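Local coordinates for protein alanine racemase (Enterococcus faecalis, PDB 3E5P) that belongs to the alanine racemase family of fold-type III proteins and holds pyridoxal-5'-phosphate at the mouth of a TIM-type barrel, at residues E31-F36 with N219-G224; T168-A173 with V202-S207. The protein carries 1 engineered substitution. All blocks are in the same frame, centred on the assembly; numbering follows the deposited sequence.

Contact 1: E31-F36 with N219-G224. With PLP (pyridoxal-5'-phosphate), chain J.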
loop_
_atom_site.group_PDB
_atom_site.type_symbol
_atom_site.label_atom_id
_atom_site.label_comp_id
_atom_site.label_asym_id
_atom_site.label_seq_id
_atom_site.Cartn_x
_atom_site.Cartn_y
_atom_site.Cartn_z
ATOM N N GLU C 31 30.491 -21.419 -11.737
ATOM C CA GLU C 31 29.647 -22.606 -11.638
ATOM C C GLU C 31 29.489 -23.110 -10.208
ATOM O O GLU C 31 28.668 -23.994 -9.933
ATOM C CB GLU C 31 30.184 -23.726 -12.537
ATOM C CG GLU C 31 29.103 -24.360 -13.425
ATOM C CD GLU C 31 28.429 -23.346 -14.352
ATOM O OE1 GLU C 31 29.136 -22.725 -15.176
ATOM O OE2 GLU C 31 27.192 -23.170 -14.259
ATOM N N GLY C 32 30.270 -22.542 -9.297
ATOM C CA GLY C 32 30.176 -22.944 -7.909
ATOM C C GLY C 32 29.384 -21.921 -7.122
ATOM O O GLY C 32 29.359 -21.946 -5.892
ATOM N N THR C 33 28.726 -21.018 -7.837
ATOM C CA THR C 33 27.945 -19.980 -7.188
ATOM C C THR C 33 26.443 -20.143 -7.427
ATOM O O THR C 33 25.983 -20.189 -8.562
ATOM C CB THR C 33 28.416 -18.592 -7.649
ATOM O OG1 THR C 33 29.828 -18.477 -7.420
ATOM C CG2 THR C 33 27.699 -17.504 -6.870
ATOM N N ALA C 34 25.697 -20.235 -6.330
ATOM C CA ALA C 34 24.250 -20.409 -6.361
ATOM C C ALA C 34 23.484 -19.091 -6.456
ATOM O O ALA C 34 23.930 -18.054 -5.978
ATOM C CB ALA C 34 23.792 -21.192 -5.119
ATOM N N LEU C 35 22.313 -19.148 -7.072
ATOM C CA LEU C 35 21.479 -17.969 -7.236
ATOM C C LEU C 35 20.218 -18.150 -6.412
ATOM O O LEU C 35 19.398 -19.023 -6.696
ATOM C CB LEU C 35 21.104 -17.792 -8.713
ATOM C CG LEU C 35 20.431 -16.512 -9.236
ATOM C CD1 LEU C 35 19.310 -16.071 -8.310
ATOM C CD2 LEU C 35 21.459 -15.422 -9.366
ATOM N N PHE C 36 20.069 -17.338 -5.380
ATOM C CA PHE C 36 18.868 -17.409 -4.560
ATOM C C PHE C 36 17.985 -16.228 -4.950
ATOM O O PHE C 36 18.443 -15.089 -4.980
ATOM C CB PHE C 36 19.232 -17.344 -3.071
ATOM C CG PHE C 36 19.462 -18.687 -2.441
ATOM C CD1 PHE C 36 20.289 -19.622 -3.043
ATOM C CD2 PHE C 36 18.847 -19.018 -1.243
ATOM C CE1 PHE C 36 20.502 -20.876 -2.462
ATOM C CE2 PHE C 36 19.054 -20.273 -0.652
ATOM C CZ PHE C 36 19.887 -21.202 -1.270
ATOM N N ASN C 219 29.798 -17.767 -2.469
ATOM C CA ASN C 219 29.361 -18.778 -3.421
ATOM C C ASN C 219 27.856 -18.774 -3.646
ATOM O O ASN C 219 27.333 -19.651 -4.314
ATOM C CB ASN C 219 29.806 -20.168 -2.962
ATOM C CG ASN C 219 29.196 -20.577 -1.629
ATOM O OD1 ASN C 219 28.477 -19.809 -0.987
ATOM N ND2 ASN C 219 29.481 -21.804 -1.209
ATOM N N MET C 220 27.163 -17.780 -3.100
ATOM C CA MET C 220 25.712 -17.682 -3.265
ATOM C C MET C 220 25.256 -16.225 -3.261
ATOM O O MET C 220 25.624 -15.470 -2.365
ATOM C CB MET C 220 25.002 -18.437 -2.135
ATOM C CG MET C 220 23.484 -18.503 -2.277
ATOM S SD MET C 220 22.594 -17.551 -1.023
ATOM C CE MET C 220 22.539 -16.032 -1.807
ATOM N N ILE C 221 24.460 -15.816 -4.244
ATOM C CA ILE C 221 24.001 -14.428 -4.260
ATOM C C ILE C 221 22.494 -14.282 -4.060
ATOM O O ILE C 221 21.701 -15.089 -4.569
ATOM C CB ILE C 221 24.399 -13.708 -5.552
ATOM C CG1 ILE C 221 23.520 -14.181 -6.708
ATOM C CG2 ILE C 221 25.885 -13.951 -5.831
ATOM C CD1 ILE C 221 23.604 -13.300 -7.935
ATOM N N ARG C 222 22.108 -13.269 -3.281
ATOM C CA ARG C 222 20.702 -13.006 -3.002
ATOM C C ARG C 222 20.254 -11.969 -4.023
ATOM O O ARG C 222 20.457 -10.765 -3.833
ATOM C CB ARG C 222 20.517 -12.466 -1.573
ATOM C CG ARG C 222 21.143 -13.327 -0.457
ATOM C CD ARG C 222 20.961 -12.705 0.937
ATOM N NE ARG C 222 21.618 -11.406 1.055
ATOM C CZ ARG C 222 22.894 -11.235 1.385
ATOM N NH1 ARG C 222 23.666 -12.290 1.644
ATOM N NH2 ARG C 222 23.405 -10.008 1.444
ATOM N N TYR C 223 19.639 -12.454 -5.101
ATOM C CA TYR C 223 19.172 -11.621 -6.202
ATOM C C TYR C 223 17.761 -11.087 -5.999
ATOM O O TYR C 223 16.786 -11.845 -5.960
ATOM C CB TYR C 223 19.222 -12.420 -7.501
ATOM C CG TYR C 223 19.663 -11.624 -8.706
ATOM C CD1 TYR C 223 19.092 -11.843 -9.954
ATOM C CD2 TYR C 223 20.667 -10.661 -8.602
ATOM C CE1 TYR C 223 19.503 -11.119 -11.063
ATOM C CE2 TYR C 223 21.087 -9.941 -9.711
ATOM C CZ TYR C 223 20.497 -10.173 -10.931
ATOM O OH TYR C 223 20.891 -9.441 -12.027
ATOM N N GLY C 224 17.663 -9.764 -5.895
ATOM C CA GLY C 224 16.384 -9.113 -5.696
ATOM C C GLY C 224 15.857 -8.319 -6.879
ATOM O O GLY C 224 15.611 -8.884 -7.941
HETATM N N1 PLP J . 19.593 -9.188 0.965
HETATM C C2 PLP J . 18.846 -8.676 1.951
HETATM C C2A PLP J . 19.364 -8.889 3.316
HETATM C C3 PLP J . 17.658 -8.005 1.691
HETATM O O3 PLP J . 17.217 -7.165 2.628
HETATM C C4 PLP J . 17.157 -7.825 0.393
HETATM C C4A PLP J . 15.655 -8.023 0.152
HETATM O O4A PLP J . 14.649 -7.583 0.711
HETATM C C5 PLP J . 18.007 -8.330 -0.609
HETATM C C6 PLP J . 19.169 -9.022 -0.298
HETATM C C5A PLP J . 17.909 -7.974 -2.049
HETATM O O4P PLP J . 18.646 -6.858 -2.390
HETATM P P PLP J . 18.203 -6.146 -3.684
HETATM O O1P PLP J . 18.741 -6.886 -4.762
HETATM O O2P PLP J . 18.808 -4.875 -3.916
HETATM O O3P PLP J . 16.757 -6.082 -3.713
#

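Contact 2: T168-A173 with V202-S207. With PLP (pyridoxal-5'-phosphate), chain J.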
loop_
_atom_site.group_PDB
_atom_site.type_symbol
_atom_site.label_atom_id
_atom_site.label_comp_id
_atom_site.label_asym_id
_atom_site.label_seq_id
_atom_site.Cartn_x
_atom_site.Cartn_y
_atom_site.Cartn_z
ATOM N N THR C 168 26.637 -11.455 5.192
ATOM C CA THR C 168 26.599 -10.036 5.546
ATOM C C THR C 168 25.777 -9.360 4.456
ATOM O O THR C 168 25.345 -10.024 3.510
ATOM C CB THR C 168 28.007 -9.396 5.597
ATOM O OG1 THR C 168 27.921 -8.118 6.233
ATOM C CG2 THR C 168 28.564 -9.200 4.201
ATOM N N HIS C 169 25.553 -8.052 4.581
ATOM C CA HIS C 169 24.768 -7.314 3.585
ATOM C C HIS C 169 25.349 -5.922 3.410
ATOM O O HIS C 169 25.622 -5.252 4.400
ATOM C CB HIS C 169 23.319 -7.216 4.056
ATOM C CG HIS C 169 22.381 -6.660 3.034
ATOM N ND1 HIS C 169 22.191 -7.247 1.802
ATOM C CD2 HIS C 169 21.532 -5.607 3.083
ATOM C CE1 HIS C 169 21.263 -6.585 1.137
ATOM N NE2 HIS C 169 20.844 -5.585 1.892
ATOM N N PHE C 170 25.533 -5.488 2.162
ATOM C CA PHE C 170 26.109 -4.166 1.859
ATOM C C PHE C 170 25.056 -3.063 1.815
ATOM O O PHE C 170 23.981 -3.246 1.251
ATOM C CB PHE C 170 26.848 -4.195 0.515
ATOM C CG PHE C 170 28.066 -5.072 0.507
ATOM C CD1 PHE C 170 29.230 -4.672 1.145
ATOM C CD2 PHE C 170 28.033 -6.327 -0.092
ATOM C CE1 PHE C 170 30.351 -5.511 1.193
ATOM C CE2 PHE C 170 29.148 -7.176 -0.049
ATOM C CZ PHE C 170 30.308 -6.764 0.597
ATOM N N SER C 171 25.375 -1.912 2.398
ATOM C CA SER C 171 24.450 -0.780 2.422
ATOM C C SER C 171 24.638 0.209 1.263
ATOM O O SER C 171 23.731 0.991 0.963
ATOM C CB SER C 171 24.602 -0.012 3.735
ATOM O OG SER C 171 25.869 0.623 3.811
ATOM N N THR C 172 25.805 0.186 0.620
ATOM C CA THR C 172 26.065 1.106 -0.476
ATOM C C THR C 172 26.681 0.457 -1.710
ATOM O O THR C 172 27.608 1.006 -2.322
ATOM C CB THR C 172 26.978 2.243 -0.011
ATOM O OG1 THR C 172 28.274 1.721 0.315
ATOM C CG2 THR C 172 26.371 2.925 1.213
ATOM N N ALA C 173 26.165 -0.708 -2.086
ATOM C CA ALA C 173 26.684 -1.404 -3.252
ATOM C C ALA C 173 26.230 -0.711 -4.531
ATOM O O ALA C 173 26.828 -0.902 -5.587
ATOM C CB ALA C 173 26.234 -2.866 -3.244
ATOM N N VAL C 202 28.079 -19.149 1.685
ATOM C CA VAL C 202 28.750 -17.938 2.131
ATOM C C VAL C 202 28.313 -16.854 1.150
ATOM O O VAL C 202 28.808 -16.778 0.014
ATOM C CB VAL C 202 30.276 -18.108 2.109
ATOM C CG1 VAL C 202 30.955 -16.767 2.376
ATOM C CG2 VAL C 202 30.684 -19.112 3.167
ATOM N N HIS C 203 27.370 -16.025 1.595
ATOM C CA HIS C 203 26.797 -14.980 0.748
ATOM C C HIS C 203 26.916 -13.539 1.233
ATOM O O HIS C 203 26.854 -13.264 2.432
ATOM C CB HIS C 203 25.321 -15.300 0.484
ATOM C CG HIS C 203 24.570 -15.778 1.689
ATOM N ND1 HIS C 203 23.429 -15.156 2.150
ATOM C CD2 HIS C 203 24.754 -16.862 2.486
ATOM C CE1 HIS C 203 22.940 -15.837 3.174
ATOM N NE2 HIS C 203 23.724 -16.878 3.397
ATOM N N VAL C 204 27.070 -12.613 0.294
ATOM C CA VAL C 204 27.178 -11.213 0.658
ATOM C C VAL C 204 26.563 -10.288 -0.387
ATOM O O VAL C 204 26.318 -9.117 -0.116
ATOM C CB VAL C 204 28.659 -10.806 0.847
ATOM C CG1 VAL C 204 29.325 -11.712 1.872
ATOM C CG2 VAL C 204 29.402 -10.884 -0.484
ATOM N N SER C 205 26.290 -10.821 -1.575
ATOM C CA SER C 205 25.775 -10.011 -2.668
ATOM C C SER C 205 24.275 -9.886 -2.870
ATOM O O SER C 205 23.505 -10.824 -2.659
ATOM C CB SER C 205 26.391 -10.481 -3.987
ATOM O OG SER C 205 27.804 -10.428 -3.937
ATOM N N ASN C 206 23.888 -8.691 -3.300
ATOM C CA ASN C 206 22.507 -8.357 -3.617
ATOM C C ASN C 206 22.568 -7.978 -5.106
ATOM O O ASN C 206 23.616 -8.171 -5.739
ATOM C CB ASN C 206 22.029 -7.177 -2.758
ATOM C CG ASN C 206 22.920 -5.948 -2.894
ATOM O OD1 ASN C 206 22.696 -4.937 -2.229
ATOM N ND2 ASN C 206 23.931 -6.028 -3.758
ATOM N N SER C 207 21.477 -7.456 -5.666
ATOM C CA SER C 207 21.464 -7.086 -7.082
ATOM C C SER C 207 22.663 -6.215 -7.449
ATOM O O SER C 207 23.457 -6.563 -8.323
ATOM C CB SER C 207 20.175 -6.333 -7.442
ATOM O OG SER C 207 19.027 -7.168 -7.393
HETATM N N1 PLP J . 19.593 -9.188 0.965
HETATM C C2 PLP J . 18.846 -8.676 1.951
HETATM C C2A PLP J . 19.364 -8.889 3.316
HETATM C C3 PLP J . 17.658 -8.005 1.691
HETATM O O3 PLP J . 17.217 -7.165 2.628
HETATM C C4 PLP J . 17.157 -7.825 0.393
HETATM C C4A PLP J . 15.655 -8.023 0.152
HETATM O O4A PLP J . 14.649 -7.583 0.711
HETATM C C5 PLP J . 18.007 -8.330 -0.609
HETATM C C6 PLP J . 19.169 -9.022 -0.298
HETATM C C5A PLP J . 17.909 -7.974 -2.049
HETATM O O4P PLP J . 18.646 -6.858 -2.390
HETATM P P PLP J . 18.203 -6.146 -3.684
HETATM O O1P PLP J . 18.741 -6.886 -4.762
HETATM O O2P PLP J . 18.808 -4.875 -3.916
HETATM O O3P PLP J . 16.757 -6.082 -3.713
HETATM O O HOH W 1 24.715 -7.028 0.389
#

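Contact 1: E31-F36 with N219-G224
Met220 lays its sulfur over one face of the Phe36 ring. The two side chains cross at about a right angle. SD of Met220 lies 3.9 Å from the centroid of the Phe36 ring, 22° off the ring normal and displaced toward the rim. This is a Met-aromatic contact. CG of Met220, anti to the backbone N (chi1 -175°), lies 3.5 Å from Phe36 CD1. The bends at chi2 and chi3 then carry SD over the ring and CE toward Phe36 CB. Tyr201 meets the Phe36 ring edge-to-face. Ala34 CB touches Met220 CG on the same side of the sheet.

The backbones pair as parallel strands, the first and last of the eight-stranded barrel, and so close it. Four hydrogen bonds join them. Ala34 N gives to Asn219 O at 2.7 Å. Ile221 N then gives to Ala34 O, Phe36 N to Ile221 O, and Tyr223 N to Phe36 O.

On the other side of the sheet, Leu35 and Ile221 meet obliquely through their outer methyls, with Leu35 CD2 near Ile221 CD1. Leu35 CD1 rests 3.7 Å from Tyr223 CB. Helix 15-28 packs on this apolar group. Tyr223 OH is hydrogen-bonded to Tyr241.

Beyond the pairing, Arg222 NE points at PLP N1 in the guanidinium plane, 3.0 Å away and with a nearly straight N-H (162°). Thr168 O and His203 ND1 are hydrogen-bonded to its NH2 and NH1 and help fix that plane. Gly224 N makes a weak bond to the phosphate.

Contact 2: T168-A173 with V202-S207
The PLP end of the barrel brings together the loop after strand 161-167 and the end of strand 201-205, where Thr168 meets Val204. CG2 of Thr168 is 3.5 Å from Val204 CG1, and the two side chains approach obliquely. Beside them, Thr168 N gives a weak hydrogen bond to His203 O at 3.3 Å.

Phe170 comes in from the other branch of Val204. With CG anti to the carbonyl carbon (chi1 -66°), its ring reaches Val204 through CE2, which lies 3.7 Å from Val204 CG2. CD2 of the ring is also close to Val204 O. Phe181 stacks on the Phe170 ring, and helix 179-192 packs on both Phe170 and Val204.

A water bridges the two backbones. It accepts from Phe170 N and donates to Val204 O at 2.7 Å.

Both segments reach the PLP site of this barrel. The His169 ring lies beside the N1 and C2 part of the PLP ring. Its face covers the C2A methyl, which stands 3.6 Å above the imidazole plane, over its centre. CE1 of His169 is 3.1 Å from PLP N1. Bonds from both nitrogens fix the turn of the imidazole: ND1 pairs with Arg222 NH2, and NE2 with Tyr267 OH of the second subunit.

Asn206, at the N-cap position before helix 207-212, sets its CB against PLP O4P. Ser207, the first residue of that helix, grips one phosphate oxygen twice. Its backbone N bonds to PLP O1P at 2.9 Å, and its OG gives to the same atom at 2.7 Å.

How the contacts relate
From the N terminus, the chain enters the barrel through 31-36, which leads into the first strand, 34-38. It then passes the intervening strands and helices to 168-173, just beyond the sixth. Contact 2 closes the shorter loop, through helix 179-192, when the seventh strand arrives at 202-207. Contact 1 closes the longer one at 219-224, on the eighth strand, 220-223, so contact 2 lies wholly within its span. The two do not cross. Strands 201-205 and 220-223 are neighbours, and there Asn219 OD1 probably bonds Val202 N. Arg222 also reaches across to the 168-173 loop. Both contacts reach PLP, from strand ends and loops at one end of the barrel.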